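Local coordinates for occlusion-derived virus envelope protein E66 (Autographa californica nucleopolyhedrovirus, PDB 3VSN), which cleaves non-sulfated chondroitin as a lyase of the baculovirus envelope and is essential for oral infectivity, at residues Phe148-Thr152 with Ala164-Thr168; Trp60-Val65 with Leu109-Ile115. All coordinates share one frame; numbering follows the deposited sequence.

Interaction 1: Phe148-Thr152 with Ala164-Thr168; sequences FMNIT and AASLT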
ATOM      1  N   PHE A 148     -25.142 -17.150   1.903  1.00 16.81           N
ATOM      2  CA  PHE A 148     -26.368 -17.235   2.696  1.00 16.98           C
ATOM      3  C   PHE A 148     -26.820 -15.850   3.147  1.00 17.08           C
ATOM      4  O   PHE A 148     -27.987 -15.484   2.979  1.00 16.68           O
ATOM      5  CB  PHE A 148     -26.168 -18.144   3.912  1.00 17.20           C
ATOM      6  CG  PHE A 148     -26.271 -19.614   3.602  1.00 17.53           C
ATOM      7  CD1 PHE A 148     -27.484 -20.284   3.747  1.00 17.70           C
ATOM      8  CD2 PHE A 148     -25.157 -20.333   3.178  1.00 17.54           C
ATOM      9  CE1 PHE A 148     -27.586 -21.637   3.466  1.00 17.83           C
ATOM     10  CE2 PHE A 148     -25.252 -21.690   2.897  1.00 17.99           C
ATOM     11  CZ  PHE A 148     -26.470 -22.343   3.044  1.00 18.04           C
ATOM     12  N   MET A 149     -25.880 -15.082   3.698  1.00 16.79           N
ATOM     13  CA  MET A 149     -26.172 -13.750   4.207  1.00 16.60           C
ATOM     14  C   MET A 149     -26.635 -12.787   3.108  1.00 16.47           C
ATOM     15  O   MET A 149     -27.669 -12.134   3.252  1.00 16.13           O
ATOM     16  CB  MET A 149     -24.955 -13.185   4.947  1.00 16.98           C
ATOM     17  CG  MET A 149     -25.194 -11.814   5.554  1.00 17.19           C
ATOM     18  SD  MET A 149     -23.761 -11.235   6.469  1.00 17.82           S
ATOM     19  CE  MET A 149     -24.409  -9.719   7.154  1.00 17.72           C
ATOM     20  N   ASN A 150     -25.876 -12.711   2.014  1.00 16.39           N
ATOM     21  CA  ASN A 150     -26.200 -11.803   0.911  1.00 16.28           C
ATOM     22  C   ASN A 150     -27.556 -12.104   0.264  1.00 16.16           C
ATOM     23  O   ASN A 150     -28.353 -11.190   0.043  1.00 15.80           O
ATOM     24  CB  ASN A 150     -25.091 -11.792  -0.146  1.00 16.68           C
ATOM     25  CG  ASN A 150     -23.898 -10.942   0.264  1.00 17.39           C
ATOM     26  OD1 ASN A 150     -23.035 -11.382   1.025  1.00 18.00           O
ATOM     27  ND2 ASN A 150     -23.845  -9.717  -0.244  1.00 17.46           N
ATOM     28  N   ILE A 151     -27.816 -13.381  -0.018  1.00 15.71           N
ATOM     29  CA  ILE A 151     -29.078 -13.794  -0.641  1.00 15.65           C
ATOM     30  C   ILE A 151     -30.270 -13.493   0.272  1.00 15.71           C
ATOM     31  O   ILE A 151     -31.233 -12.852  -0.155  1.00 15.80           O
ATOM     32  CB  ILE A 151     -29.052 -15.281  -1.090  1.00 15.53           C
ATOM     33  CG1 ILE A 151     -28.058 -15.459  -2.243  1.00 15.54           C
ATOM     34  CG2 ILE A 151     -30.440 -15.738  -1.531  1.00 15.54           C
ATOM     35  CD1 ILE A 151     -27.904 -16.879  -2.757  1.00 15.37           C
ATOM     36  N   THR A 152     -30.185 -13.926   1.530  1.00 15.74           N
ATOM     37  CA  THR A 152     -31.255 -13.708   2.505  1.00 16.01           C
ATOM     38  C   THR A 152     -31.625 -12.222   2.657  1.00 16.03           C
ATOM     39  O   THR A 152     -32.808 -11.868   2.625  1.00 15.91           O
ATOM     40  CB  THR A 152     -30.907 -14.323   3.880  1.00 16.17           C
ATOM     41  OG1 THR A 152     -30.678 -15.730   3.729  1.00 16.40           O
ATOM     42  CG2 THR A 152     -32.037 -14.106   4.883  1.00 16.18           C
ATOM     43  N   ALA A 164     -35.190 -18.335   2.760  1.00 17.31           N
ATOM     44  CA  ALA A 164     -33.761 -18.008   2.793  1.00 17.16           C
ATOM     45  C   ALA A 164     -33.259 -17.893   4.231  1.00 16.79           C
ATOM     46  O   ALA A 164     -32.204 -18.433   4.570  1.00 16.47           O
ATOM     47  CB  ALA A 164     -33.476 -16.730   2.010  1.00 16.89           C
ATOM     48  N   ALA A 165     -34.031 -17.207   5.074  1.00 16.92           N
ATOM     49  CA  ALA A 165     -33.698 -17.070   6.492  1.00 17.19           C
ATOM     50  C   ALA A 165     -33.651 -18.417   7.212  1.00 17.39           C
ATOM     51  O   ALA A 165     -32.758 -18.654   8.023  1.00 17.40           O
ATOM     52  CB  ALA A 165     -34.670 -16.127   7.187  1.00 17.30           C
ATOM     53  N   SER A 166     -34.609 -19.293   6.911  1.00 17.58           N
ATOM     54  CA  SER A 166     -34.668 -20.619   7.538  1.00 17.88           C
ATOM     55  C   SER A 166     -33.495 -21.504   7.121  1.00 17.56           C
ATOM     56  O   SER A 166     -32.918 -22.214   7.949  1.00 17.40           O
ATOM     57  CB  SER A 166     -36.002 -21.306   7.229  1.00 18.24           C
ATOM     58  OG  SER A 166     -37.073 -20.575   7.803  1.00 19.01           O
ATOM     59  N   LEU A 167     -33.146 -21.456   5.839  1.00 17.61           N
ATOM     60  CA  LEU A 167     -31.977 -22.171   5.334  1.00 17.66           C
ATOM     61  C   LEU A 167     -30.697 -21.643   5.978  1.00 17.63           C
ATOM     62  O   LEU A 167     -29.824 -22.424   6.346  1.00 17.28           O
ATOM     63  CB  LEU A 167     -31.892 -22.083   3.808  1.00 17.73           C
ATOM     64  CG  LEU A 167     -32.947 -22.839   2.991  1.00 17.77           C
ATOM     65  CD1 LEU A 167     -32.782 -22.546   1.507  1.00 17.90           C
ATOM     66  CD2 LEU A 167     -32.900 -24.338   3.260  1.00 18.14           C
ATOM     67  N   THR A 168     -30.602 -20.321   6.125  1.00 17.51           N
ATOM     68  CA  THR A 168     -29.461 -19.691   6.798  1.00 17.64           C
ATOM     69  C   THR A 168     -29.348 -20.147   8.260  1.00 17.93           C
ATOM     70  O   THR A 168     -28.286 -20.601   8.686  1.00 17.94           O
ATOM     71  CB  THR A 168     -29.520 -18.150   6.688  1.00 17.27           C
ATOM     72  OG1 THR A 168     -29.429 -17.775   5.308  1.00 17.12           O
ATOM     73  CG2 THR A 168     -28.370 -17.494   7.456  1.00 17.44           C
TER
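With chi1 at -59° in Thr152 and -63° in Thr168, both threonines turn OG1 beside their own backbone N and opposite their own carbonyl carbon, and the two hydroxyl oxygens meet between the helices, Thr152 OG1 lying 2.9 Å from Thr168 OG1. Each hydroxyl is also tied back to its own helix, one turn earlier: Thr152 OG1 donates to Phe148 O at 2.8 Å, and Thr168 OG1 donates to Ala164 O at 2.9 Å. Phe148 O and Ala164 O each accept a second bond, the helical one from the backbone N of the same threonine, the two donors arriving from opposite faces of the carbonyl plane. These bonds fix the rotation of both side chains and satisfy their hydroxyl protons within a buried interface. The same torsion sets Thr152 CG2 against the backbone of the partner helix, 3.7 Å from Ala165 N. Ala164 CB approaches Thr152 OG1 to 3.4 Å, and its small size goes with the close backbones at this end, where Thr152 CA and Ala164 CA are 5.0 Å apart. At the other end the Phe148 ring reaches across with CD1 and CE1. Its edge, not its face, meets Thr168 OG1, with CD1 at 3.5 Å, while CE1 lies near Leu167 CB. The segments run antiparallel at 164°, their axes 9.3 Å apart, as expected of neighbouring helices in the helical domain of an alpha/alpha-toroid lyase. Helix 103-119 packs along one side of the pair, through Leu113 and Cys117 on Phe148 and Ile110 on Ala164, whereas helix 189-205 brings Tyr201 to Thr152 and Leu205 to Thr168.

Interaction 2: Trp60-Val65 with Leu109-Ile115; sequences WNDNTV and LINGLRI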
ATOM      1  N   TRP A  60     -27.267 -19.169 -16.097  1.00 30.94           N
ATOM      2  CA  TRP A  60     -27.754 -20.051 -15.036  1.00 31.00           C
ATOM      3  C   TRP A  60     -27.959 -21.462 -15.508  1.00 32.44           C
ATOM      4  O   TRP A  60     -28.364 -21.696 -16.647  1.00 33.37           O
ATOM      5  CB  TRP A  60     -29.047 -19.503 -14.440  1.00 28.92           C
ATOM      6  CG  TRP A  60     -28.886 -18.122 -13.851  1.00 27.48           C
ATOM      7  CD1 TRP A  60     -28.979 -16.901 -14.514  1.00 27.21           C
ATOM      8  CD2 TRP A  60     -28.589 -17.774 -12.454  1.00 26.22           C
ATOM      9  NE1 TRP A  60     -28.773 -15.856 -13.649  1.00 26.46           N
ATOM     10  CE2 TRP A  60     -28.532 -16.307 -12.402  1.00 26.02           C
ATOM     11  CE3 TRP A  60     -28.377 -18.501 -11.287  1.00 25.74           C
ATOM     12  CZ2 TRP A  60     -28.271 -15.624 -11.223  1.00 25.34           C
ATOM     13  CZ3 TRP A  60     -28.116 -17.798 -10.103  1.00 25.37           C
ATOM     14  CH2 TRP A  60     -28.065 -16.395 -10.074  1.00 25.22           C
ATOM     15  N   ASN A  61     -27.697 -22.407 -14.612  1.00 33.52           N
ATOM     16  CA  ASN A  61     -27.742 -23.832 -14.910  1.00 35.21           C
ATOM     17  C   ASN A  61     -28.342 -24.577 -13.711  1.00 35.48           C
ATOM     18  O   ASN A  61     -27.857 -24.430 -12.589  1.00 35.03           O
ATOM     19  CB  ASN A  61     -26.316 -24.313 -15.219  1.00 35.69           C
ATOM     20  CG  ASN A  61     -26.235 -25.797 -15.513  1.00 36.17           C
ATOM     21  OD1 ASN A  61     -26.479 -26.629 -14.643  1.00 36.87           O
ATOM     22  ND2 ASN A  61     -25.851 -26.135 -16.736  1.00 36.54           N
ATOM     23  N   ASP A  62     -29.396 -25.362 -13.944  1.00 35.99           N
ATOM     24  CA  ASP A  62     -30.107 -26.047 -12.848  1.00 36.48           C
ATOM     25  C   ASP A  62     -29.306 -27.138 -12.132  1.00 35.58           C
ATOM     26  O   ASP A  62     -29.707 -27.602 -11.062  1.00 35.90           O
ATOM     27  CB  ASP A  62     -31.463 -26.607 -13.313  1.00 38.52           C
ATOM     28  CG  ASP A  62     -32.654 -25.817 -12.766  1.00 39.72           C
ATOM     29  OD1 ASP A  62     -32.451 -24.845 -12.005  1.00 40.50           O
ATOM     30  OD2 ASP A  62     -33.806 -26.179 -13.089  1.00 40.53           O
ATOM     31  N   ASN A  63     -28.180 -27.539 -12.718  1.00 34.46           N
ATOM     32  CA  ASN A  63     -27.323 -28.561 -12.121  1.00 33.94           C
ATOM     33  C   ASN A  63     -26.143 -27.977 -11.343  1.00 32.91           C
ATOM     34  O   ASN A  63     -25.892 -28.366 -10.198  1.00 32.86           O
ATOM     35  CB  ASN A  63     -26.817 -29.535 -13.193  1.00 34.99           C
ATOM     36  CG  ASN A  63     -27.935 -30.340 -13.832  1.00 36.04           C
ATOM     37  OD1 ASN A  63     -28.104 -30.324 -15.051  1.00 37.35           O
ATOM     38  ND2 ASN A  63     -28.705 -31.047 -13.012  1.00 36.42           N
ATOM     39  N   THR A  64     -25.433 -27.041 -11.967  1.00 31.02           N
ATOM     40  CA  THR A  64     -24.182 -26.514 -11.416  1.00 30.02           C
ATOM     41  C   THR A  64     -24.289 -25.042 -10.994  1.00 29.11           C
ATOM     42  O   THR A  64     -23.271 -24.375 -10.787  1.00 29.32           O
ATOM     43  CB  THR A  64     -23.019 -26.683 -12.420  1.00 29.53           C
ATOM     44  OG1 THR A  64     -23.343 -26.022 -13.649  1.00 29.20           O
ATOM     45  CG2 THR A  64     -22.743 -28.160 -12.693  1.00 29.57           C
ATOM     46  N   VAL A  65     -25.525 -24.559 -10.855  1.00 28.22           N
ATOM     47  CA  VAL A  65     -25.845 -23.142 -10.573  1.00 27.24           C
ATOM     48  C   VAL A  65     -25.534 -22.236 -11.773  1.00 27.28           C
ATOM     49  O   VAL A  65     -26.403 -21.487 -12.224  1.00 26.95           O
ATOM     50  CB  VAL A  65     -25.198 -22.597  -9.272  1.00 26.52           C
ATOM     51  CG1 VAL A  65     -25.762 -21.223  -8.934  1.00 26.13           C
ATOM     52  CG2 VAL A  65     -25.432 -23.548  -8.107  1.00 25.91           C
ATOM     53  N   LEU A 109     -31.583 -16.572  -7.605  1.00 19.89           N
ATOM     54  CA  LEU A 109     -30.819 -16.495  -6.361  1.00 19.40           C
ATOM     55  C   LEU A 109     -31.287 -17.521  -5.323  1.00 19.33           C
ATOM     56  O   LEU A 109     -30.470 -18.277  -4.793  1.00 18.97           O
ATOM     57  CB  LEU A 109     -30.835 -15.071  -5.789  1.00 18.96           C
ATOM     58  CG  LEU A 109     -30.039 -14.006  -6.561  1.00 18.72           C
ATOM     59  CD1 LEU A 109     -30.267 -12.624  -5.967  1.00 18.49           C
ATOM     60  CD2 LEU A 109     -28.549 -14.332  -6.613  1.00 18.35           C
ATOM     61  N   ILE A 110     -32.590 -17.562  -5.044  1.00 19.38           N
ATOM     62  CA  ILE A 110     -33.117 -18.546  -4.090  1.00 19.82           C
ATOM     63  C   ILE A 110     -32.916 -19.987  -4.595  1.00 20.17           C
ATOM     64  O   ILE A 110     -32.578 -20.878  -3.810  1.00 20.07           O
ATOM     65  CB  ILE A 110     -34.580 -18.252  -3.657  1.00 19.67           C
ATOM     66  CG1 ILE A 110     -34.975 -19.100  -2.438  1.00 19.76           C
ATOM     67  CG2 ILE A 110     -35.564 -18.464  -4.800  1.00 19.69           C
ATOM     68  CD1 ILE A 110     -34.228 -18.755  -1.167  1.00 19.80           C
ATOM     69  N   ASN A 111     -33.089 -20.192  -5.902  1.00 20.71           N
ATOM     70  CA  ASN A 111     -32.838 -21.490  -6.532  1.00 21.91           C
ATOM     71  C   ASN A 111     -31.377 -21.916  -6.376  1.00 21.95           C
ATOM     72  O   ASN A 111     -31.091 -23.077  -6.079  1.00 22.02           O
ATOM     73  CB  ASN A 111     -33.233 -21.462  -8.014  1.00 22.99           C
ATOM     74  CG  ASN A 111     -33.102 -22.819  -8.688  1.00 23.90           C
ATOM     75  OD1 ASN A 111     -33.584 -23.833  -8.176  1.00 24.32           O
ATOM     76  ND2 ASN A 111     -32.454 -22.842  -9.851  1.00 24.39           N
ATOM     77  N   GLY A 112     -30.463 -20.963  -6.567  1.00 21.58           N
ATOM     78  CA  GLY A 112     -29.035 -21.196  -6.359  1.00 21.27           C
ATOM     79  C   GLY A 112     -28.715 -21.630  -4.942  1.00 21.10           C
ATOM     80  O   GLY A 112     -27.899 -22.533  -4.733  1.00 21.50           O
ATOM     81  N   LEU A 113     -29.361 -20.991  -3.969  1.00 20.76           N
ATOM     82  CA  LEU A 113     -29.175 -21.334  -2.557  1.00 21.01           C
ATOM     83  C   LEU A 113     -29.715 -22.732  -2.247  1.00 21.26           C
ATOM     84  O   LEU A 113     -29.063 -23.506  -1.542  1.00 21.50           O
ATOM     85  CB  LEU A 113     -29.824 -20.284  -1.644  1.00 20.67           C
ATOM     86  CG  LEU A 113     -29.495 -20.338  -0.146  1.00 20.57           C
ATOM     87  CD1 LEU A 113     -27.996 -20.200   0.101  1.00 20.28           C
ATOM     88  CD2 LEU A 113     -30.262 -19.259   0.603  1.00 20.48           C
ATOM     89  N   ARG A 114     -30.898 -23.045  -2.780  1.00 21.40           N
ATOM     90  CA  ARG A 114     -31.492 -24.381  -2.663  1.00 21.57           C
ATOM     91  C   ARG A 114     -30.565 -25.463  -3.209  1.00 21.87           C
ATOM     92  O   ARG A 114     -30.402 -26.513  -2.582  1.00 22.06           O
ATOM     93  CB  ARG A 114     -32.829 -24.454  -3.407  1.00 21.45           C
ATOM     94  CG  ARG A 114     -33.972 -23.707  -2.746  1.00 21.17           C
ATOM     95  CD  ARG A 114     -35.183 -23.687  -3.665  1.00 20.81           C
ATOM     96  NE  ARG A 114     -36.239 -22.816  -3.157  1.00 20.66           N
ATOM     97  CZ  ARG A 114     -37.182 -22.260  -3.912  1.00 20.50           C
ATOM     98  NH1 ARG A 114     -37.205 -22.476  -5.221  1.00 20.46           N
ATOM     99  NH2 ARG A 114     -38.102 -21.483  -3.357  1.00 20.47           N
ATOM    100  N   ILE A 115     -29.967 -25.203  -4.373  1.00 22.03           N
ATOM    101  CA  ILE A 115     -29.048 -26.154  -5.006  1.00 22.63           C
ATOM    102  C   ILE A 115     -27.840 -26.438  -4.104  1.00 22.76           C
ATOM    103  O   ILE A 115     -27.475 -27.597  -3.900  1.00 22.76           O
ATOM    104  CB  ILE A 115     -28.608 -25.695  -6.420  1.00 22.64           C
ATOM    105  CG1 ILE A 115     -29.800 -25.712  -7.388  1.00 22.93           C
ATOM    106  CG2 ILE A 115     -27.506 -26.592  -6.963  1.00 23.14           C
ATOM    107  CD1 ILE A 115     -29.587 -24.917  -8.662  1.00 22.94           C
TER
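A tight turn joining the short antiparallel strands 60-61 and 65-66 leans on helix 103-119 of the alpha-helical domain, and its Asp62 is hydrogen-bonded to Asn111. Asn111 ND2 donates to Asp62 OD1 at 2.9 Å with an N-H...O angle of 153°, the oxygen lying near the amide plane and being met almost along its C-O axis. The carboxylate and amide planes are 63° apart. Because Asn111 CG stands opposite its backbone N (chi1 -175°), the amide extends from the helix to the turn. Ile115, one turn on, reaches with CD1 to 3.6 Å from Asp62 O and lays CG2 against Val65 CG2 at 3.9 Å. Between Ile115 and Leu109 on the helix, Gly112 offers bare backbone, with its CA 4.2 Å from Val65 CG1. Leu109 CD2 touches the Trp60 indole at its edge, 4.1 Å from CH2. The turn is braced internally by Asn61 OD1, which accepts from Asn63 N at 2.7 Å, forming an Asx turn, and from Thr64 N at 2.9 Å, the donors coming from opposite faces of the amide plane. Trp72 touches both Val65 and Ile115. The contact thus combines one side-chain hydrogen bond on the solvent side, where Asp62 is exposed, with apolar packing that takes in the buried Val65 and Leu109; the amide donor probably helps stabilise the negative charge of Asp62.

Interactions 1 and 2 lie in series along the chain, 60-65 with 109-115 closing before 148-152 with 164-168 opens, and their centres are 14 Å apart in the N-terminal helical domain. Successive helices 103-119 and 138-154 join them directly: Ile151 CD1 is 3.6 Å from Leu109 O, and Phe148 CD1 is 3.7 Å from Leu113 CD1. Ala164 CB of helix 161-175 also meets Ile110 CD1. Helix 103-119 thus carries the turn 60-65 on one side while packing against both helices of interaction 1 with other residues. Both contacts lie away from the catalytic residues; interaction 1 joins two successive helices, whereas interaction 2 ties a strand-turn-strand element to a helix beyond helix 75-93.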